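Local coordinates for protein Pre-mRNA-splicing factor 38 (PDB 5F5T) that is probably required for pre-mRNA splicing as a spliceosomal protein of the PRP38 family, at residues R45-S49 and Y50-E54. Numbering follows the deposited sequence.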
loop_
_atom_site.group_PDB
_atom_site.type_symbol
_atom_site.label_atom_id
_atom_site.label_comp_id
_atom_site.label_asym_id
_atom_site.label_seq_id
_atom_site.Cartn_x
_atom_site.Cartn_y
_atom_site.Cartn_z
ATOM N N ARG A 45 -2.008 19.157 11.216
ATOM C CA ARG A 45 -2.355 19.727 9.916
ATOM C C ARG A 45 -3.778 19.354 9.512
ATOM O O ARG A 45 -4.509 20.174 8.951
ATOM C CB ARG A 45 -1.377 19.259 8.833
ATOM C CG ARG A 45 0.082 19.590 9.104
ATOM C CD ARG A 45 0.278 21.065 9.381
ATOM N NE ARG A 45 -0.206 21.888 8.276
ATOM C CZ ARG A 45 -0.762 23.086 8.420
ATOM N NH1 ARG A 45 -0.909 23.612 9.627
ATOM N NH2 ARG A 45 -1.172 23.757 7.351
ATOM N N ILE A 46 -4.167 18.118 9.814
ATOM C CA ILE A 46 -5.511 17.643 9.506
ATOM C C ILE A 46 -6.604 18.287 10.349
ATOM O O ILE A 46 -7.557 18.838 9.806
ATOM C CB ILE A 46 -5.614 16.116 9.678
ATOM C CG1 ILE A 46 -4.772 15.408 8.624
ATOM C CG2 ILE A 46 -7.053 15.653 9.551
ATOM C CD1 ILE A 46 -4.824 13.927 8.750
ATOM N N VAL A 47 -6.463 18.237 11.671
ATOM C CA VAL A 47 -7.547 18.690 12.543
ATOM C C VAL A 47 -7.760 20.197 12.434
ATOM O O VAL A 47 -8.861 20.698 12.672
ATOM C CB VAL A 47 -7.296 18.307 14.020
ATOM C CG1 VAL A 47 -7.258 16.791 14.170
ATOM C CG2 VAL A 47 -6.013 18.936 14.543
ATOM N N GLU A 48 -6.695 20.917 12.097
ATOM C CA GLU A 48 -6.770 22.351 11.840
ATOM C C GLU A 48 -7.374 22.674 10.468
ATOM O O GLU A 48 -7.838 23.787 10.235
ATOM C CB GLU A 48 -5.379 22.972 11.987
ATOM C CG GLU A 48 -4.907 23.024 13.437
ATOM C CD GLU A 48 -3.404 23.172 13.572
ATOM O OE1 GLU A 48 -2.694 23.033 12.554
ATOM O OE2 GLU A 48 -2.932 23.423 14.702
ATOM N N SER A 49 -7.345 21.700 9.560
ATOM C CA SER A 49 -7.746 21.923 8.170
ATOM C C SER A 49 -9.229 22.241 8.037
ATOM O O SER A 49 -10.054 21.791 8.834
ATOM C CB SER A 49 -7.420 20.708 7.299
ATOM O OG SER A 49 -8.340 19.655 7.535
ATOM N N TYR A 50 -9.551 23.024 7.014
ATOM C CA TYR A 50 -10.923 23.399 6.708
ATOM C C TYR A 50 -11.794 22.191 6.368
ATOM O O TYR A 50 -12.951 22.109 6.778
ATOM C CB TYR A 50 -10.931 24.388 5.547
ATOM C CG TYR A 50 -12.301 24.812 5.087
ATOM C CD1 TYR A 50 -12.987 25.819 5.750
ATOM C CD2 TYR A 50 -12.897 24.232 3.975
ATOM C CE1 TYR A 50 -14.233 26.228 5.331
ATOM C CE2 TYR A 50 -14.148 24.635 3.548
ATOM C CZ TYR A 50 -14.811 25.635 4.231
ATOM O OH TYR A 50 -16.055 26.046 3.816
ATOM N N PHE A 51 -11.239 21.260 5.601
ATOM C CA PHE A 51 -11.996 20.093 5.179
ATOM C C PHE A 51 -12.416 19.247 6.372
ATOM O O PHE A 51 -13.521 18.720 6.410
ATOM C CB PHE A 51 -11.193 19.240 4.204
ATOM C CG PHE A 51 -11.918 18.011 3.761
ATOM C CD1 PHE A 51 -12.881 18.085 2.769
ATOM C CD2 PHE A 51 -11.653 16.782 4.347
ATOM C CE1 PHE A 51 -13.561 16.955 2.357
ATOM C CE2 PHE A 51 -12.332 15.646 3.939
ATOM C CZ PHE A 51 -13.287 15.733 2.942
ATOM N N TRP A 52 -11.521 19.104 7.338
ATOM C CA TRP A 52 -11.828 18.344 8.540
ATOM C C TRP A 52 -12.956 19.025 9.317
ATOM O O TRP A 52 -13.914 18.380 9.739
ATOM C CB TRP A 52 -10.579 18.201 9.407
ATOM C CG TRP A 52 -10.808 17.508 10.703
ATOM C CD1 TRP A 52 -11.067 18.094 11.908
ATOM C CD2 TRP A 52 -10.768 16.097 10.943
ATOM N NE1 TRP A 52 -11.207 17.135 12.880
ATOM C CE2 TRP A 52 -11.025 15.899 12.314
ATOM C CE3 TRP A 52 -10.543 14.981 10.132
ATOM C CZ2 TRP A 52 -11.067 14.633 12.892
ATOM C CZ3 TRP A 52 -10.583 13.721 10.708
ATOM C CH2 TRP A 52 -10.844 13.558 12.075
ATOM N N LYS A 53 -12.836 20.338 9.487
ATOM C CA LYS A 53 -13.794 21.118 10.264
ATOM C C LYS A 53 -15.182 21.188 9.628
ATOM O O LYS A 53 -16.185 21.252 10.336
ATOM C CB LYS A 53 -13.257 22.533 10.486
ATOM C CG LYS A 53 -12.060 22.601 11.424
ATOM C CD LYS A 53 -11.632 24.041 11.658
ATOM C CE LYS A 53 -10.292 24.113 12.373
ATOM N NZ LYS A 53 -10.374 23.592 13.767
ATOM N N GLU A 54 -15.245 21.190 8.300
ATOM C CA GLU A 54 -16.516 21.394 7.605
ATOM C C GLU A 54 -17.135 20.126 7.020
ATOM O O GLU A 54 -18.332 20.093 6.740
ATOM C CB GLU A 54 -16.338 22.417 6.479
ATOM C CG GLU A 54 -16.134 23.838 6.956
ATOM C CD GLU A 54 -17.407 24.449 7.496
ATOM O OE1 GLU A 54 -18.493 24.089 6.994
ATOM O OE2 GLU A 54 -17.323 25.292 8.415
#
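Ser49 OG accepts a hydrogen bond from Trp52 N at 3.2 Å, with an N-H...O angle of 155°. The same hydroxyl donates to Ile46 O, in the carbonyl plane and on a lone pair. Its chi1 of 75° sets OG between the backbone N and the carbonyl carbon, where it can serve both partners. Ile46 O also accepts from Ser49 N, so two donors grip it. Ser49 O accepts a backbone hydrogen bond from Lys53 N at 3.2 Å, in the first turn of helix 50-55. Lys53 bends at its last torsion and gives a weak bond from NZ to Val47 O.

The apolar part centres on Trp52. Val47 CA lies over one face of its five-membered ring, 3.9 Å from the centroid, a CH-pi contact. Ile46 CG2 meets Trp52 CE3 obliquely at 3.6 Å. The indole also meets the ring of Phe93 in helix 87-98, their planes at about 55°, and NE1 makes a weak hydrogen bond to Glu14. With an alanine in place of Trp52, Val47 CA would probably lose its ring face, and a gap would be likely beside Phe93. Ser49 is thus a classic serine N-cap, here at the junction between helix 40-48 and helix 50-55.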